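Side-chain contact in antisigma-factor antagonist STAS (Rhodobacter sphaeroides, PDB 3LKL), which probably transports sulfate or a related anion across the membrane, as in the SulP family; this chain is its C-terminal STAS domain: residues R17-E22 with F39-E44. Residues are numbered along the deposited sequence; the frame is centred on the assembly and turned at random.
Sequences RTYRVE and FREPLE
R17 and L43 are the residues whose CA atoms come nearest, 7.4 Å apart, where strand 16-22 meets the irregular loop that runs from helix 30-35 to strand 45-50. The contact is a side-chain one, centred on a salt bridge between R17 and E41. The arginine grips the carboxylate side-on, one nitrogen to each oxygen. R17 NE donates to E41 OE1 at 3.0 Å, on that oxygen's syn lone pair, but the bond is bent to 142°. R17 NH2 reaches E41 OE2 at 3.1 Å and is straighter, with an angle of 166°. The two flat groups are not coplanar: their planes are 48° apart. The R17 chain leaves with CG anti to the backbone N and bends at chi3, which turns its NE/NH2 edge to the glutamate. E41 is extended beyond CG and crosses the arginine at about a right angle. Nearer the arginine backbone, L43 CD1 packs against R17 CB at 3.8 Å. A water donates to E41 OE1 at 2.7 Å. It also lies at the edge of the Y19 ring, beside OH, although the very short distance there makes its exact position doubtful. Y19 OH has a second partner, the backbone N of D38, just before the loop segment. R17 NH1 bonds S8 OG on the neighbouring strand 4-10, so the guanidinium links that strand to the loop. With an alanine here the guanidinium is gone, which would probably leave the E41 carboxylate without its cationic mate and S8 OG without this donor. In this STAS domain the contact ties the sheet to the loop leading into strand 45-50. Paired bonds hold the guanidinium in orientation, and the E41 carboxylate, with R17 bonded to both oxygens and a water on OE1, is likely to stay ionised.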
ATOM      1  N   ARG A  17      16.163  -4.189 -14.280  1.00 10.41           N
ATOM      2  CA  ARG A  17      15.920  -3.333 -13.134  1.00 10.48           C
ATOM      3  C   ARG A  17      14.582  -3.724 -12.443  1.00  9.37           C
ATOM      4  O   ARG A  17      13.566  -3.968 -13.128  1.00 10.51           O
ATOM      5  CB  ARG A  17      15.928  -1.831 -13.514  1.00 10.84           C
ATOM      6  CG  ARG A  17      15.793  -1.036 -12.267  1.00 12.83           C
ATOM      7  CD  ARG A  17      16.047   0.411 -12.374  1.00 14.92           C
ATOM      8  NE  ARG A  17      17.364   0.810 -12.835  1.00 12.57           N
ATOM      9  CZ  ARG A  17      18.385   1.146 -12.046  1.00 13.03           C
ATOM     10  NH1 ARG A  17      18.335   1.068 -10.718  1.00 11.28           N
ATOM     11  NH2 ARG A  17      19.482   1.569 -12.605  1.00 12.64           N
ATOM     12  N   THR A  18      14.582  -3.809 -11.111  1.00  8.37           N
ATOM     13  CA  THR A  18      13.317  -3.992 -10.283  1.00  7.96           C
ATOM     14  C   THR A  18      13.036  -2.713  -9.531  1.00  8.11           C
ATOM     15  O   THR A  18      13.857  -2.198  -8.816  1.00 10.50           O
ATOM     16  CB  THR A  18      13.398  -5.268  -9.409  1.00  7.90           C
ATOM     17  OG1 THR A  18      13.671  -6.351 -10.278  1.00  4.65           O
ATOM     18  CG2 THR A  18      12.080  -5.620  -8.638  1.00  7.59           C
ATOM     19  N   TYR A  19      11.927  -2.069  -9.867  1.00 10.38           N
ATOM     20  CA  TYR A  19      11.402  -0.970  -9.072  1.00 10.40           C
ATOM     21  C   TYR A  19      10.502  -1.507  -7.955  1.00 11.14           C
ATOM     22  O   TYR A  19       9.595  -2.260  -8.235  1.00 11.38           O
ATOM     23  CB  TYR A  19      10.594  -0.021  -9.939  1.00 11.07           C
ATOM     24  CG  TYR A  19      11.443   0.793 -10.869  1.00  9.20           C
ATOM     25  CD1 TYR A  19      11.737   0.346 -12.140  1.00  9.03           C
ATOM     26  CD2 TYR A  19      11.913   2.049 -10.472  1.00  6.64           C
ATOM     27  CE1 TYR A  19      12.550   1.125 -12.981  1.00  7.20           C
ATOM     28  CE2 TYR A  19      12.773   2.787 -11.266  1.00  4.79           C
ATOM     29  CZ  TYR A  19      13.048   2.344 -12.538  1.00  2.36           C
ATOM     30  OH  TYR A  19      13.855   3.124 -13.341  1.00  3.19           O
ATOM     31  N   ARG A  20      10.720  -1.062  -6.708  1.00 11.55           N
ATOM     32  CA  ARG A  20       9.906  -1.487  -5.551  1.00 12.14           C
ATOM     33  C   ARG A  20       9.068  -0.303  -5.127  1.00 12.67           C
ATOM     34  O   ARG A  20       9.609   0.730  -4.735  1.00 12.16           O
ATOM     35  CB  ARG A  20      10.827  -1.877  -4.401  1.00 15.27           C
ATOM     36  CG  ARG A  20      10.163  -2.478  -3.187  1.00 20.95           C
ATOM     37  CD  ARG A  20      11.190  -2.884  -2.162  1.00 27.34           C
ATOM     38  NE  ARG A  20      11.806  -4.169  -2.505  1.00 33.23           N
ATOM     39  CZ  ARG A  20      12.800  -4.737  -1.814  1.00 39.52           C
ATOM     40  NH1 ARG A  20      13.301  -5.918  -2.191  1.00 40.38           N
ATOM     41  NH2 ARG A  20      13.310  -4.128  -0.739  1.00 42.44           N
ATOM     42  N   VAL A  21       7.741  -0.430  -5.298  1.00 11.59           N
ATOM     43  CA  VAL A  21       6.784   0.604  -4.999  1.00 12.32           C
ATOM     44  C   VAL A  21       6.097   0.226  -3.698  1.00 12.18           C
ATOM     45  O   VAL A  21       5.555  -0.888  -3.554  1.00 13.17           O
ATOM     46  CB  VAL A  21       5.734   0.740  -6.085  1.00 10.40           C
ATOM     47  CG1 VAL A  21       4.796   2.001  -5.780  1.00 12.88           C
ATOM     48  CG2 VAL A  21       6.373   0.929  -7.420  1.00 13.77           C
ATOM     49  N   GLU A  22       6.161   1.157  -2.759  1.00 13.43           N
ATOM     50  CA  GLU A  22       5.652   1.013  -1.398  1.00 14.47           C
ATOM     51  C   GLU A  22       4.751   2.163  -1.057  1.00 15.63           C
ATOM     52  O   GLU A  22       5.075   3.313  -1.355  1.00 16.65           O
ATOM     53  CB  GLU A  22       6.805   1.048  -0.384  1.00 15.43           C
ATOM     54  CG  GLU A  22       7.756  -0.096  -0.626  1.00 19.09           C
ATOM     55  CD  GLU A  22       8.895  -0.224   0.393  1.00 21.84           C
ATOM     56  OE1 GLU A  22      10.055  -0.332  -0.078  1.00 20.22           O
ATOM     57  OE2 GLU A  22       8.611  -0.260   1.626  1.00 20.30           O
ATOM     58  N   PHE A  39      12.793   6.095 -17.797  1.00 12.05           N
ATOM     59  CA  PHE A  39      12.182   5.478 -18.946  1.00 15.42           C
ATOM     60  C   PHE A  39      13.122   5.159 -20.088  1.00 17.20           C
ATOM     61  O   PHE A  39      12.948   4.105 -20.774  1.00 19.81           O
ATOM     62  CB  PHE A  39      10.983   6.289 -19.396  1.00 15.14           C
ATOM     63  CG  PHE A  39       9.797   6.121 -18.501  1.00 13.14           C
ATOM     64  CD1 PHE A  39       9.285   4.848 -18.266  1.00 14.00           C
ATOM     65  CD2 PHE A  39       9.201   7.190 -17.897  1.00 15.01           C
ATOM     66  CE1 PHE A  39       8.246   4.656 -17.468  1.00 11.15           C
ATOM     67  CE2 PHE A  39       8.104   7.031 -17.087  1.00 15.69           C
ATOM     68  CZ  PHE A  39       7.608   5.745 -16.864  1.00 15.95           C
ATOM     69  N   ARG A  40      14.180   5.938 -20.240  1.00 17.65           N
ATOM     70  CA  ARG A  40      15.018   5.710 -21.397  1.00 19.09           C
ATOM     71  C   ARG A  40      16.320   5.040 -21.024  1.00 19.78           C
ATOM     72  O   ARG A  40      17.236   5.039 -21.812  1.00 18.91           O
ATOM     73  CB  ARG A  40      15.250   7.016 -22.123  1.00 19.45           C
ATOM     74  CG  ARG A  40      13.908   7.721 -22.614  1.00 22.76           C
ATOM     75  CD  ARG A  40      14.080   9.247 -22.821  1.00 27.51           C
ATOM     76  NE  ARG A  40      14.763   9.782 -21.628  1.00 31.65           N
ATOM     77  CZ  ARG A  40      14.826  11.052 -21.245  1.00 34.54           C
ATOM     78  NH1 ARG A  40      14.211  12.034 -21.921  1.00 35.38           N
ATOM     79  NH2 ARG A  40      15.518  11.324 -20.138  1.00 34.67           N
ATOM     80  N   GLU A  41      16.405   4.476 -19.841  1.00 17.82           N
ATOM     81  CA  GLU A  41      17.526   3.676 -19.490  1.00 17.57           C
ATOM     82  C   GLU A  41      17.458   2.429 -20.307  1.00 17.88           C
ATOM     83  O   GLU A  41      16.445   1.836 -20.428  1.00 18.70           O
ATOM     84  CB  GLU A  41      17.524   3.349 -18.012  1.00 17.66           C
ATOM     85  CG  GLU A  41      18.538   2.308 -17.612  1.00 14.90           C
ATOM     86  CD  GLU A  41      18.497   1.908 -16.170  1.00 12.65           C
ATOM     87  OE1 GLU A  41      17.546   2.169 -15.470  1.00 12.59           O
ATOM     88  OE2 GLU A  41      19.433   1.298 -15.742  1.00 13.28           O
ATOM     89  N   PRO A  42      18.557   2.020 -20.879  1.00 15.96           N
ATOM     90  CA  PRO A  42      18.518   0.861 -21.730  1.00 16.40           C
ATOM     91  C   PRO A  42      18.423  -0.380 -20.885  1.00 16.24           C
ATOM     92  O   PRO A  42      19.266  -0.615 -20.080  1.00 14.42           O
ATOM     93  CB  PRO A  42      19.841   0.944 -22.453  1.00 17.53           C
ATOM     94  CG  PRO A  42      20.697   1.676 -21.569  1.00 14.90           C
ATOM     95  CD  PRO A  42      19.856   2.682 -20.960  1.00 18.28           C
ATOM     96  N   LEU A  43      17.367  -1.145 -21.065  1.00 15.41           N
ATOM     97  CA  LEU A  43      17.199  -2.331 -20.309  1.00 14.43           C
ATOM     98  C   LEU A  43      16.534  -3.358 -21.128  1.00 13.99           C
ATOM     99  O   LEU A  43      15.659  -3.092 -21.885  1.00 14.33           O
ATOM    100  CB  LEU A  43      16.340  -2.066 -19.080  1.00 14.53           C
ATOM    101  CG  LEU A  43      16.780  -1.106 -17.992  1.00 13.58           C
ATOM    102  CD1 LEU A  43      15.628  -0.737 -17.116  1.00  9.78           C
ATOM    103  CD2 LEU A  43      17.853  -1.656 -17.187  1.00  5.90           C
ATOM    104  N   GLU A  44      16.926  -4.572 -20.929  1.00 11.72           N
ATOM    105  CA  GLU A  44      16.149  -5.688 -21.480  1.00 12.26           C
ATOM    106  C   GLU A  44      14.843  -6.050 -20.714  1.00 12.04           C
ATOM    107  O   GLU A  44      13.851  -6.505 -21.296  1.00 12.99           O
ATOM    108  CB  GLU A  44      17.051  -6.934 -21.500  1.00 11.03           C
ATOM    109  CG  GLU A  44      18.221  -6.829 -22.413  1.00 14.93           C
ATOM    110  CD  GLU A  44      18.962  -8.169 -22.532  1.00 17.15           C
ATOM    111  OE1 GLU A  44      18.794  -9.056 -21.630  1.00 18.56           O
ATOM    112  OE2 GLU A  44      19.676  -8.332 -23.555  1.00 20.56           O
TER
HETATM  113  O   HOH W   1      14.851   2.540 -15.474  1.00 12.50           O